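Local coordinates for protein 6-carboxyhexanoate--CoA ligase (Aquifex aeolicus, PDB 5TVA) that belongs to the 6-carboxyhexanoate--CoA ligase family, a mixed alpha/beta protein modelled with coenzyme A and adenosine monophosphate bound, at residues F4-R9 and E27-A32; A20-K25 and L37-E42; E87-E92 and V175-C180; K95-I100 and V216-R221. All coordinates share one frame; numbering follows the deposited sequence.

The four contacts form two pairs on opposite sides of the chain's centre. Contacts 1 and 2 come first along the chain, their segments alternating, with centres about 7 Å apart. They share the antiparallel sheet of strands 15-25, 3-12 and 45-52, and both touch coenzyme A. Contacts 3 and 4 come later, again interleaved and with centres about 7 Å apart. Both use helix 91-102 and the mixed sheet, where strands 177-181 and 214-219 are neighbours. Between the pairs the centres are about 30 to 34 Å apart. Adenosine monophosphate lies against Tyr217 of contact 4, so both bound ligands are lined by residues of these contacts: coenzyme A by contacts 1 and 2, adenosine monophosphate by contact 4.

Contact 1: residues F4-R9 and E27-A32; sequences FSVRMR and EELETA. With COA (coenzyme A), chain D.
With its CG anti to the backbone N (chi1 -173°), Leu29 sends both methyls down from the first turn of helix 29-37 onto the strand. Val6 answers with CG2, the branch anti to its carbonyl carbon. Leu29 CD1 and Val6 CG2 meet at 3.5 Å, tighter than the usual carbon contact. The other Leu29 methyl covers a face of the Phe4 ring near its rim, CD2 lying 4.1 Å from Phe4 CG, with the two side chains crossing at about a right angle. One turn further on, Ala32 CB approaches Val6 CG2 at 4.4 Å, while Val33 and Leu36 of the same helix continue the apolar cover.

The strand's other face is polar. Arg9 NH1 gives a hydrogen bond to O4A of coenzyme A (3.1 Å, 146° at the hydrogen), with O4A at the edge of the guanidinium and in its plane. Atom C4B of the ligand sits over a face of that same group. Arg7 brings NH1 to 3.1 Å from ligand O5A, and its NH2 makes a salt bridge to Glu51. This is a two-faced central strand: a helix packs on one side of the antiparallel sheet, and the coenzyme A pocket occupies the other.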
# COMPACT_ATOMS: atom_id res chain seq x y z
N PHE A 4 -12.81 1.61 17.46
CA PHE A 4 -11.77 2.61 17.68
C PHE A 4 -10.66 2.38 16.66
O PHE A 4 -10.21 1.24 16.46
CB PHE A 4 -11.22 2.53 19.11
CG PHE A 4 -12.21 2.93 20.17
CD1 PHE A 4 -13.15 2.02 20.64
CD2 PHE A 4 -12.19 4.21 20.72
CE1 PHE A 4 -14.07 2.38 21.61
CE2 PHE A 4 -13.11 4.59 21.71
CZ PHE A 4 -14.05 3.66 22.15
N SER A 5 -10.24 3.45 16.01
CA SER A 5 -9.10 3.41 15.11
C SER A 5 -7.84 3.71 15.91
O SER A 5 -7.80 4.68 16.67
CB SER A 5 -9.30 4.45 13.99
OG SER A 5 -8.08 4.84 13.42
N VAL A 6 -6.82 2.86 15.77
CA VAL A 6 -5.58 2.99 16.53
C VAL A 6 -4.44 3.17 15.54
O VAL A 6 -4.07 2.21 14.85
CB VAL A 6 -5.31 1.78 17.43
CG1 VAL A 6 -4.04 2.01 18.24
CG2 VAL A 6 -6.49 1.54 18.33
N ARG A 7 -3.88 4.37 15.47
CA ARG A 7 -2.84 4.68 14.49
C ARG A 7 -1.53 4.97 15.19
O ARG A 7 -1.48 5.83 16.07
CB ARG A 7 -3.21 5.89 13.62
CG ARG A 7 -4.29 5.63 12.58
CD ARG A 7 -4.67 6.94 11.84
NE ARG A 7 -5.61 7.73 12.63
CZ ARG A 7 -6.01 8.98 12.36
NH1 ARG A 7 -5.54 9.64 11.30
NH2 ARG A 7 -6.89 9.59 13.15
N MET A 8 -0.46 4.29 14.75
CA MET A 8 0.87 4.46 15.31
C MET A 8 1.84 4.83 14.20
O MET A 8 1.80 4.26 13.11
CB MET A 8 1.33 3.16 16.00
CG MET A 8 2.76 3.19 16.63
SD MET A 8 4.15 2.95 15.49
CE MET A 8 3.86 1.27 14.93
N ARG A 9 2.72 5.80 14.48
CA ARG A 9 3.88 6.08 13.66
C ARG A 9 5.08 6.28 14.58
O ARG A 9 4.92 6.72 15.73
CB ARG A 9 3.68 7.33 12.81
CG ARG A 9 3.61 8.60 13.64
CD ARG A 9 3.27 9.79 12.78
NE ARG A 9 3.55 11.06 13.44
CZ ARG A 9 2.62 11.81 14.02
NH1 ARG A 9 1.35 11.42 14.00
NH2 ARG A 9 2.95 12.94 14.61
N GLU A 27 -13.04 -3.74 23.66
CA GLU A 27 -12.48 -4.81 24.48
C GLU A 27 -11.18 -5.37 23.92
O GLU A 27 -10.57 -6.23 24.56
CB GLU A 27 -13.51 -5.93 24.65
CG GLU A 27 -14.06 -6.46 23.35
CD GLU A 27 -15.49 -6.03 23.07
OE1 GLU A 27 -15.82 -4.83 23.24
OE2 GLU A 27 -16.27 -6.92 22.67
N GLU A 28 -10.74 -4.92 22.75
CA GLU A 28 -9.41 -5.25 22.23
C GLU A 28 -8.56 -4.01 22.00
O GLU A 28 -7.48 -4.11 21.41
CB GLU A 28 -9.52 -6.07 20.94
CG GLU A 28 -10.63 -7.10 20.99
CD GLU A 28 -11.13 -7.48 19.61
OE1 GLU A 28 -10.47 -7.12 18.60
OE2 GLU A 28 -12.20 -8.14 19.53
N LEU A 29 -9.02 -2.85 22.47
CA LEU A 29 -8.25 -1.62 22.33
C LEU A 29 -6.86 -1.75 22.93
O LEU A 29 -5.85 -1.49 22.27
CB LEU A 29 -9.02 -0.48 23.01
CG LEU A 29 -8.47 0.92 22.84
CD1 LEU A 29 -8.07 1.10 21.39
CD2 LEU A 29 -9.58 1.92 23.21
N GLU A 30 -6.78 -2.14 24.21
CA GLU A 30 -5.50 -2.25 24.90
C GLU A 30 -4.58 -3.24 24.20
O GLU A 30 -3.38 -2.97 24.02
CB GLU A 30 -5.72 -2.67 26.36
CG GLU A 30 -4.43 -2.92 27.14
CD GLU A 30 -4.67 -3.59 28.49
OE1 GLU A 30 -4.95 -2.87 29.47
OE2 GLU A 30 -4.59 -4.83 28.57
N THR A 31 -5.13 -4.36 23.76
CA THR A 31 -4.35 -5.33 23.01
C THR A 31 -3.76 -4.70 21.75
O THR A 31 -2.58 -4.88 21.45
CB THR A 31 -5.24 -6.52 22.66
OG1 THR A 31 -5.58 -7.21 23.87
CG2 THR A 31 -4.49 -7.46 21.74
N ALA A 32 -4.58 -3.94 21.00
CA ALA A 32 -4.06 -3.29 19.80
C ALA A 32 -2.96 -2.29 20.13
O ALA A 32 -1.97 -2.18 19.40
CB ALA A 32 -5.21 -2.61 19.04
N1A COA D . 5.66 7.31 5.90
C2A COA D . 6.37 8.41 6.16
N3A COA D . 5.93 9.34 7.00
C4A COA D . 4.73 9.20 7.60
C5A COA D . 3.95 8.07 7.35
C6A COA D . 4.48 7.10 6.46
N6A COA D . 3.66 5.86 6.15
N7A COA D . 2.83 8.15 8.07
C8A COA D . 2.87 9.29 8.74
N9A COA D . 4.02 9.91 8.49
C1B COA D . 4.26 11.27 9.07
C2B COA D . 5.22 12.08 8.90
O2B COA D . 5.67 12.21 7.51
C3B COA D . 4.21 13.38 9.20
O3B COA D . 3.31 13.46 8.06
P3B COA D . 3.26 14.61 6.84
O7A COA D . 1.81 14.92 6.62
O8A COA D . 4.02 15.87 7.16
O9A COA D . 3.81 14.06 5.55
C4B COA D . 3.58 13.06 10.30
O4B COA D . 3.86 11.54 10.54
C5B COA D . 1.99 13.29 10.27
O5B COA D . 1.35 12.27 9.60
P1A COA D . -0.16 11.66 9.99
O1A COA D . -1.06 11.75 8.75
O2A COA D . -0.80 12.36 11.16
O3A COA D . 0.03 10.06 10.32
P2A COA D . -0.97 9.09 11.27
O4A COA D . -0.55 9.35 12.73
O5A COA D . -2.44 9.50 11.14
O6A COA D . -0.69 7.49 10.82
CBP COA D . -0.14 5.50 9.26
CCP COA D . -0.57 7.05 9.43
CDP COA D . 1.35 5.34 9.64
CEP COA D . -0.89 4.65 10.31
CAP COA D . -0.43 4.99 7.74
OAP COA D . 0.69 5.03 6.94
C9P COA D . -0.97 3.54 7.61
O9P COA D . -2.16 3.30 7.58
N8P COA D . -0.05 2.41 7.50
C7P COA D . -0.54 1.00 7.40
C6P COA D . -0.16 0.33 6.09
C5P COA D . 1.39 0.18 5.85
O5P COA D . 2.13 1.08 6.01
N4P COA D . 1.90 -1.14 5.39
C3P COA D . 3.39 -1.32 5.17
C2P COA D . 3.61 -2.60 4.36
S1P COA D . 2.55 -2.41 2.89

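Contact 2: residues A20-K25 and L37-E42; sequences AERIVK and LNRPKE. With COA (coenzyme A), chain D.
Ala20 CB lies over one face of the Arg39 guanidinium and also touches the chain leading to it, 3.7 Å from Arg39 CD and 3.8 Å from Arg39 NE. Arg39 gets there by stretching out: its CG is anti to the backbone N (chi1 -177°) and the chain stays extended to NE, so it reaches from the loop after helix 29-37 across to strand 15-25. Its NH1 then comes to 3.9 Å from Arg22 NH2. The approach is at the edge of the Arg22 group, near its plane, and the two guanidinium planes stand 85° apart, so the cations do not stack.

Each cation has an acid of its own. Arg22 NH2 makes a salt bridge to Glu35 OE2 and Arg39 NH2 one to Asp162 OD2, which probably offsets much of the repulsion between them. Arg22 is bent at chi2, and its head doubles back on its own strand, where NH1 bonds to the Glu21 carbonyl O at 2.9 Å from above the carbonyl plane.

Further out, Leu36 packs on Ala20 and on Arg22. Glu21 is held by the backbone N of His138 and by Ser5 OG. Ala20 O is 3.5 Å from CEP of coenzyme A, which places this strand on the wall of that pocket. The wider arrangement is a beta-alpha-beta crossover: strand 15-25, helix 29-37 and this loop lead to the parallel strand 45-52, with strand 3-12 between the two.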
# COMPACT_ATOMS: atom_id res chain seq x y z
N ALA A 20 1.52 1.74 11.53
CA ALA A 20 0.52 0.68 11.44
C ALA A 20 -0.78 1.23 12.00
O ALA A 20 -0.77 2.17 12.80
CB ALA A 20 0.95 -0.59 12.20
N GLU A 21 -1.88 0.60 11.62
CA GLU A 21 -3.20 0.96 12.11
C GLU A 21 -3.98 -0.31 12.42
O GLU A 21 -3.87 -1.31 11.70
CB GLU A 21 -3.96 1.82 11.09
CG GLU A 21 -5.40 2.16 11.50
CD GLU A 21 -6.00 3.27 10.63
OE1 GLU A 21 -5.32 3.74 9.69
OE2 GLU A 21 -7.15 3.69 10.91
N ARG A 22 -4.74 -0.26 13.51
CA ARG A 22 -5.70 -1.30 13.88
C ARG A 22 -7.05 -0.66 14.18
O ARG A 22 -7.11 0.41 14.79
CB ARG A 22 -5.21 -2.09 15.11
CG ARG A 22 -3.84 -2.72 14.92
CD ARG A 22 -3.92 -4.03 14.13
NE ARG A 22 -2.58 -4.62 14.00
CZ ARG A 22 -1.74 -4.36 12.99
NH1 ARG A 22 -2.12 -3.54 12.01
NH2 ARG A 22 -0.55 -4.93 12.96
N ILE A 23 -8.13 -1.31 13.77
CA ILE A 23 -9.48 -0.83 14.03
C ILE A 23 -10.19 -1.97 14.74
O ILE A 23 -10.41 -3.02 14.14
CB ILE A 23 -10.22 -0.44 12.74
CG1 ILE A 23 -9.37 0.51 11.92
CG2 ILE A 23 -11.57 0.13 13.07
CD1 ILE A 23 -9.95 0.82 10.56
N VAL A 24 -10.56 -1.76 16.00
CA VAL A 24 -11.00 -2.85 16.86
C VAL A 24 -12.11 -2.37 17.79
O VAL A 24 -12.31 -1.16 18.00
CB VAL A 24 -9.83 -3.44 17.69
CG1 VAL A 24 -8.71 -3.94 16.78
CG2 VAL A 24 -9.28 -2.42 18.68
N LYS A 25 -12.81 -3.36 18.37
CA LYS A 25 -13.74 -3.13 19.46
C LYS A 25 -13.00 -2.69 20.72
O LYS A 25 -11.83 -3.03 20.92
CB LYS A 25 -14.52 -4.41 19.77
CG LYS A 25 -15.57 -4.78 18.73
CD LYS A 25 -16.06 -6.22 18.91
CE LYS A 25 -17.22 -6.51 17.96
NZ LYS A 25 -17.32 -7.95 17.59
N LEU A 37 2.67 -0.45 20.08
CA LEU A 37 3.76 0.06 20.89
C LEU A 37 5.00 -0.83 20.78
O LEU A 37 6.14 -0.35 20.78
CB LEU A 37 3.31 0.17 22.35
CG LEU A 37 4.42 0.58 23.32
CD1 LEU A 37 4.93 1.99 23.06
CD2 LEU A 37 3.96 0.38 24.78
N ASN A 38 4.79 -2.13 20.63
CA ASN A 38 5.89 -3.08 20.56
C ASN A 38 6.43 -3.23 19.15
O ASN A 38 7.42 -3.94 18.96
CB ASN A 38 5.43 -4.46 21.07
CG ASN A 38 6.61 -5.41 21.34
OD1 ASN A 38 7.47 -5.11 22.14
ND2 ASN A 38 6.64 -6.53 20.64
N ARG A 39 5.80 -2.57 18.15
CA ARG A 39 6.12 -2.88 16.75
C ARG A 39 7.52 -2.46 16.33
O ARG A 39 8.23 -3.29 15.74
CB ARG A 39 5.06 -2.27 15.81
CG ARG A 39 5.28 -2.62 14.31
CD ARG A 39 4.12 -2.11 13.42
NE ARG A 39 4.31 -2.37 11.99
CZ ARG A 39 3.87 -3.47 11.38
NH1 ARG A 39 3.26 -4.43 12.08
NH2 ARG A 39 4.05 -3.64 10.07
N PRO A 40 7.96 -1.22 16.51
CA PRO A 40 9.33 -0.90 16.08
C PRO A 40 10.39 -1.37 17.08
O PRO A 40 10.17 -1.38 18.29
CB PRO A 40 9.32 0.63 15.96
CG PRO A 40 8.26 1.07 16.89
CD PRO A 40 7.23 -0.03 16.98
N LYS A 41 11.56 -1.72 16.55
CA LYS A 41 12.67 -2.16 17.38
C LYS A 41 13.33 -0.99 18.11
O LYS A 41 13.47 -1.00 19.34
CB LYS A 41 13.72 -2.91 16.53
CG LYS A 41 13.24 -4.18 15.81
CD LYS A 41 11.95 -4.73 16.51
CE LYS A 41 12.09 -5.29 17.98
NZ LYS A 41 10.80 -5.14 18.76
N GLU A 42 13.74 0.02 17.35
CA GLU A 42 14.36 1.23 17.88
C GLU A 42 13.57 2.42 17.37
O GLU A 42 13.14 2.42 16.22
CB GLU A 42 15.84 1.34 17.43
CG GLU A 42 16.80 2.05 18.40
CD GLU A 42 16.54 1.69 19.85
OE1 GLU A 42 16.17 2.61 20.63
OE2 GLU A 42 16.71 0.50 20.22
N1A COA D . 5.66 7.31 5.90
C2A COA D . 6.37 8.41 6.16
N3A COA D . 5.93 9.34 7.00
C4A COA D . 4.73 9.20 7.60
C5A COA D . 3.95 8.07 7.35
C6A COA D . 4.48 7.10 6.46
N6A COA D . 3.66 5.86 6.15
N7A COA D . 2.83 8.15 8.07
C8A COA D . 2.87 9.29 8.74
N9A COA D . 4.02 9.91 8.49
C1B COA D . 4.26 11.27 9.07
C2B COA D . 5.22 12.08 8.90
O2B COA D . 5.67 12.21 7.51
C3B COA D . 4.21 13.38 9.20
O3B COA D . 3.31 13.46 8.06
P3B COA D . 3.26 14.61 6.84
O7A COA D . 1.81 14.92 6.62
O8A COA D . 4.02 15.87 7.16
O9A COA D . 3.81 14.06 5.55
C4B COA D . 3.58 13.06 10.30
O4B COA D . 3.86 11.54 10.54
C5B COA D . 1.99 13.29 10.27
O5B COA D . 1.35 12.27 9.60
P1A COA D . -0.16 11.66 9.99
O1A COA D . -1.06 11.75 8.75
O2A COA D . -0.80 12.36 11.16
O3A COA D . 0.03 10.06 10.32
P2A COA D . -0.97 9.09 11.27
O4A COA D . -0.55 9.35 12.73
O5A COA D . -2.44 9.50 11.14
O6A COA D . -0.69 7.49 10.82
CBP COA D . -0.14 5.50 9.26
CCP COA D . -0.57 7.05 9.43
CDP COA D . 1.35 5.34 9.64
CEP COA D . -0.89 4.65 10.31
CAP COA D . -0.43 4.99 7.74
OAP COA D . 0.69 5.03 6.94
C9P COA D . -0.97 3.54 7.61
O9P COA D . -2.16 3.30 7.58
N8P COA D . -0.05 2.41 7.50
C7P COA D . -0.54 1.00 7.40
C6P COA D . -0.16 0.33 6.09
C5P COA D . 1.39 0.18 5.85
O5P COA D . 2.13 1.08 6.01
N4P COA D . 1.90 -1.14 5.39
C3P COA D . 3.39 -1.32 5.17
C2P COA D . 3.61 -2.60 4.36
S1P COA D . 2.55 -2.41 2.89

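Contact 3: residues E87-E92 and V175-C180; sequences EGIKEE and VVAELC
A classic beta bulge at Val176 and Ala177, both facing Phe218, receives the loop that carries Glu87 and Ile89. Ile89 makes the apolar part of the contact. Its CG1 leaves anti to the carbonyl carbon and the chain runs on straight (chi2 -176°), carrying CD1 to 3.9 Å from Ala177 CB. Glu87 approaches the same methyl with its aliphatic part, CG being 4.3 Å from Ala177 CB. Beyond that point its carboxylate turns to other partners: OE2 takes hydrogen bonds from the backbone N of both Glu196 and Ile197. Two backbone N-H groups on one oxygen probably limit the rotation of the carboxylate and help keep CG beside the strand. Alongside, Val176 CG1, the branch anti to its backbone N, stands 4.2 Å from Glu87 O.

Ala177 is thus covered from several directions, since Leu84 of helix 73-85 also touches it and Ile89 reaches on to the Phe218 ring. The loop links helix 73-85 to helix 91-102, whose N-cap is Lys90. Strand 177-181 runs antiparallel between strands 190-194 and 214-219 of the mixed sheet, with Leu179 meeting Val98 and Leu101 of helix 91-102.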
# COMPACT_ATOMS: atom_id res chain seq x y z
N GLU A 87 -5.21 -4.19 -17.29
CA GLU A 87 -6.28 -3.41 -16.69
C GLU A 87 -6.70 -2.25 -17.59
O GLU A 87 -7.27 -1.26 -17.11
CB GLU A 87 -5.89 -2.90 -15.30
CG GLU A 87 -5.87 -3.95 -14.18
CD GLU A 87 -7.26 -4.40 -13.75
OE1 GLU A 87 -8.26 -3.83 -14.23
OE2 GLU A 87 -7.38 -5.33 -12.92
N GLY A 88 -6.42 -2.34 -18.89
CA GLY A 88 -6.80 -1.30 -19.82
C GLY A 88 -5.90 -0.09 -19.81
O GLY A 88 -6.23 0.91 -20.46
N ILE A 89 -4.78 -0.13 -19.11
CA ILE A 89 -3.87 1.01 -19.05
C ILE A 89 -2.99 0.99 -20.29
O ILE A 89 -2.45 -0.06 -20.67
CB ILE A 89 -3.04 0.97 -17.76
CG1 ILE A 89 -3.97 1.15 -16.56
CG2 ILE A 89 -1.90 2.00 -17.79
CD1 ILE A 89 -3.23 1.22 -15.24
N LYS A 90 -2.85 2.16 -20.93
CA LYS A 90 -1.92 2.27 -22.05
C LYS A 90 -0.51 1.99 -21.57
O LYS A 90 -0.12 2.33 -20.45
CB LYS A 90 -2.00 3.67 -22.69
CG LYS A 90 -3.42 4.10 -23.10
CD LYS A 90 -3.88 3.42 -24.39
CE LYS A 90 -5.31 2.89 -24.28
NZ LYS A 90 -5.40 1.46 -23.77
N GLU A 91 0.26 1.34 -22.45
CA GLU A 91 1.58 0.84 -22.07
C GLU A 91 2.50 1.97 -21.62
O GLU A 91 3.23 1.82 -20.63
CB GLU A 91 2.19 0.07 -23.24
CG GLU A 91 3.54 -0.54 -22.94
CD GLU A 91 4.03 -1.42 -24.08
OE1 GLU A 91 4.74 -0.90 -24.97
OE2 GLU A 91 3.71 -2.63 -24.07
N GLU A 92 2.49 3.10 -22.33
CA GLU A 92 3.39 4.20 -22.00
C GLU A 92 3.05 4.81 -20.65
O GLU A 92 3.93 5.36 -19.98
CB GLU A 92 3.36 5.28 -23.08
CG GLU A 92 3.58 4.78 -24.53
CD GLU A 92 2.53 3.78 -25.03
OE1 GLU A 92 2.84 3.02 -25.97
OE2 GLU A 92 1.40 3.76 -24.48
N VAL A 175 -9.24 3.29 -7.06
CA VAL A 175 -8.00 3.18 -7.81
C VAL A 175 -8.15 2.02 -8.79
O VAL A 175 -8.64 0.95 -8.42
CB VAL A 175 -6.81 3.01 -6.86
CG1 VAL A 175 -5.54 2.60 -7.63
CG2 VAL A 175 -6.61 4.31 -6.08
N VAL A 176 -7.80 2.26 -10.05
CA VAL A 176 -7.97 1.23 -11.07
C VAL A 176 -6.91 0.15 -10.89
O VAL A 176 -7.22 -1.06 -10.94
CB VAL A 176 -7.89 1.85 -12.48
CG1 VAL A 176 -7.98 0.76 -13.54
CG2 VAL A 176 -9.02 2.92 -12.69
N ALA A 177 -5.66 0.55 -10.69
CA ALA A 177 -4.55 -0.39 -10.59
C ALA A 177 -3.45 0.25 -9.75
O ALA A 177 -3.38 1.48 -9.64
CB ALA A 177 -4.00 -0.77 -11.97
N GLU A 178 -2.58 -0.59 -9.19
CA GLU A 178 -1.51 -0.11 -8.33
C GLU A 178 -0.19 -0.78 -8.71
O GLU A 178 -0.15 -1.97 -9.02
CB GLU A 178 -1.84 -0.39 -6.87
CG GLU A 178 -0.74 0.06 -5.89
CD GLU A 178 -1.08 -0.22 -4.44
OE1 GLU A 178 -2.25 -0.51 -4.15
OE2 GLU A 178 -0.18 -0.14 -3.58
N LEU A 179 0.90 -0.00 -8.65
CA LEU A 179 2.26 -0.53 -8.72
C LEU A 179 3.01 -0.20 -7.43
O LEU A 179 2.97 0.93 -6.95
CB LEU A 179 3.03 0.04 -9.93
CG LEU A 179 4.54 -0.21 -10.05
CD1 LEU A 179 4.86 -1.66 -10.37
CD2 LEU A 179 5.18 0.69 -11.10
N CYS A 180 3.70 -1.20 -6.87
CA CYS A 180 4.38 -1.01 -5.59
C CYS A 180 5.62 -1.90 -5.50
O CYS A 180 5.54 -3.11 -5.77
CB CYS A 180 3.44 -1.35 -4.42
SG CYS A 180 4.15 -1.23 -2.72

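Contact 4: residues K95-I100 and V216-R221; sequences KKAVEI and VYFVSR. With AMP (adenosine monophosphate), chain C.
Tyr217, between the two residues that touch Ala97, has its hydroxyl hydrogen-bonded to Thr136 OG1 and close against the base of adenosine monophosphate. Tyr217 OH is 3.1 Å from atom C2 of that ligand and 3.6 Å from its N1. The ring meets the base obliquely.

On the other face of the strand the contact is wholly apolar. Ala97 CB projects from helix 91-102 into the angle between Val216 and Phe218. It comes to 3.4 Å from Phe218 CZ, approaching the far end of the ring obliquely. Both methyls of Val216 flank it as well, CG1 lying 3.8 Å from Ala97 CB and CG2 4.1 Å from it. Phe218 has CG anti to its carbonyl carbon (chi1 -63°), which swings the ring back along the strand until Val216 CG1 lies 3.9 Å above one face, toward the rim. With only a methyl on the helix side, the backbones lie close: the CA atoms of Ala97 and Val216 are 6.4 Å apart.

Around these three residues, Met118 touches both Val216 and Phe218, and Leu84, Ile89 and Ala177 also pack on the Phe218 side chain. On the outer side of the helix Lys96 and Glu99 form a long salt bridge. The arrangement is that of a layered alpha/beta fold, with helix 91-102 packed on one face of the mixed sheet and the adenosine monophosphate pocket on the other.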
# COMPACT_ATOMS: atom_id res chain seq x y z
N LYS A 95 4.55 2.46 -18.22
CA LYS A 95 6.01 2.57 -18.25
C LYS A 95 6.50 3.80 -17.50
O LYS A 95 7.54 3.75 -16.84
CB LYS A 95 6.52 2.57 -19.69
CG LYS A 95 6.53 1.18 -20.34
CD LYS A 95 6.50 1.25 -21.86
CE LYS A 95 7.81 1.76 -22.44
NZ LYS A 95 8.94 0.82 -22.20
N LYS A 96 5.76 4.91 -17.58
CA LYS A 96 6.19 6.13 -16.90
C LYS A 96 6.08 5.97 -15.39
O LYS A 96 6.94 6.47 -14.64
CB LYS A 96 5.38 7.34 -17.38
CG LYS A 96 5.72 8.63 -16.62
CD LYS A 96 5.81 9.84 -17.53
CE LYS A 96 7.24 10.02 -18.08
NZ LYS A 96 8.12 10.83 -17.18
N ALA A 97 5.04 5.28 -14.92
CA ALA A 97 4.99 4.87 -13.52
C ALA A 97 6.27 4.16 -13.10
O ALA A 97 6.95 4.59 -12.16
CB ALA A 97 3.78 3.96 -13.29
N VAL A 98 6.62 3.05 -13.78
CA VAL A 98 7.85 2.31 -13.45
C VAL A 98 9.06 3.24 -13.49
O VAL A 98 9.91 3.21 -12.59
CB VAL A 98 8.03 1.12 -14.42
CG1 VAL A 98 9.43 0.53 -14.27
CG2 VAL A 98 6.99 0.03 -14.17
N GLU A 99 9.13 4.08 -14.52
CA GLU A 99 10.23 5.03 -14.65
C GLU A 99 10.32 5.95 -13.44
O GLU A 99 11.42 6.25 -12.96
CB GLU A 99 10.06 5.83 -15.94
CG GLU A 99 11.18 6.83 -16.22
CD GLU A 99 10.89 7.75 -17.42
OE1 GLU A 99 9.79 7.65 -18.03
OE2 GLU A 99 11.78 8.57 -17.76
N ILE A 100 9.17 6.41 -12.92
CA ILE A 100 9.19 7.39 -11.83
C ILE A 100 9.70 6.76 -10.55
O ILE A 100 10.47 7.37 -9.80
CB ILE A 100 7.79 8.01 -11.64
CG1 ILE A 100 7.42 8.91 -12.83
CG2 ILE A 100 7.75 8.83 -10.37
CD1 ILE A 100 6.04 9.56 -12.72
N VAL A 216 2.48 3.81 -7.05
CA VAL A 216 1.76 4.60 -8.03
C VAL A 216 0.34 4.07 -8.07
O VAL A 216 0.13 2.86 -8.29
CB VAL A 216 2.42 4.54 -9.43
CG1 VAL A 216 1.58 5.34 -10.45
CG2 VAL A 216 3.83 5.10 -9.36
N TYR A 217 -0.63 4.96 -7.84
CA TYR A 217 -2.05 4.64 -7.95
C TYR A 217 -2.55 5.14 -9.30
O TYR A 217 -2.43 6.34 -9.60
CB TYR A 217 -2.86 5.29 -6.83
CG TYR A 217 -2.59 4.83 -5.41
CD1 TYR A 217 -1.82 3.69 -5.15
CD2 TYR A 217 -3.12 5.53 -4.32
CE1 TYR A 217 -1.59 3.27 -3.85
CE2 TYR A 217 -2.88 5.12 -3.01
CZ TYR A 217 -2.11 3.98 -2.78
OH TYR A 217 -1.86 3.54 -1.49
N PHE A 218 -3.15 4.25 -10.10
CA PHE A 218 -3.69 4.64 -11.41
C PHE A 218 -5.17 5.00 -11.24
O PHE A 218 -5.99 4.12 -10.93
CB PHE A 218 -3.50 3.52 -12.43
CG PHE A 218 -2.05 3.19 -12.70
CD1 PHE A 218 -1.33 3.92 -13.63
CD2 PHE A 218 -1.40 2.18 -11.99
CE1 PHE A 218 0.01 3.64 -13.86
CE2 PHE A 218 -0.06 1.89 -12.22
CZ PHE A 218 0.63 2.61 -13.16
N VAL A 219 -5.50 6.28 -11.42
CA VAL A 219 -6.84 6.81 -11.15
C VAL A 219 -7.37 7.61 -12.34
O VAL A 219 -6.62 8.26 -13.07
CB VAL A 219 -6.88 7.72 -9.89
CG1 VAL A 219 -6.42 6.97 -8.63
CG2 VAL A 219 -6.05 8.98 -10.11
N SER A 220 -8.69 7.57 -12.52
CA SER A 220 -9.35 8.41 -13.51
C SER A 220 -9.49 9.82 -12.95
O SER A 220 -10.07 10.00 -11.88
CB SER A 220 -10.71 7.82 -13.86
OG SER A 220 -11.23 8.44 -15.02
N ARG A 221 -8.93 10.82 -13.65
CA ARG A 221 -8.96 12.18 -13.11
C ARG A 221 -10.37 12.64 -12.76
O ARG A 221 -10.55 13.37 -11.79
CB ARG A 221 -8.33 13.21 -14.05
CG ARG A 221 -8.08 14.51 -13.30
CD ARG A 221 -8.01 15.74 -14.18
NE ARG A 221 -6.66 16.16 -14.54
CZ ARG A 221 -6.07 17.28 -14.14
NH1 ARG A 221 -6.70 18.12 -13.32
NH2 ARG A 221 -4.84 17.57 -14.54
P AMP C . 6.09 0.39 2.78
O1P AMP C . 4.86 -0.41 2.40
O2P AMP C . 5.93 0.97 4.17
O3P AMP C . 7.45 -0.22 2.45
O5' AMP C . 6.10 1.67 1.82
C5' AMP C . 6.51 1.60 0.46
C4' AMP C . 6.38 2.96 -0.19
O4' AMP C . 4.98 3.22 -0.45
C3' AMP C . 6.87 4.12 0.68
O3' AMP C . 8.22 4.47 0.42
C2' AMP C . 5.89 5.25 0.39
O2' AMP C . 6.34 6.02 -0.72
C1' AMP C . 4.62 4.50 -0.01
N9 AMP C . 3.66 4.35 1.11
C8 AMP C . 3.94 3.98 2.38
N7 AMP C . 2.82 3.96 3.14
C5 AMP C . 1.78 4.34 2.38
C6 AMP C . 0.31 4.51 2.54
N6 AMP C . -0.32 4.30 3.72
N1 AMP C . -0.40 4.91 1.45
C2 AMP C . 0.18 5.15 0.26
N3 AMP C . 1.50 5.00 0.05
C4 AMP C . 2.34 4.60 1.04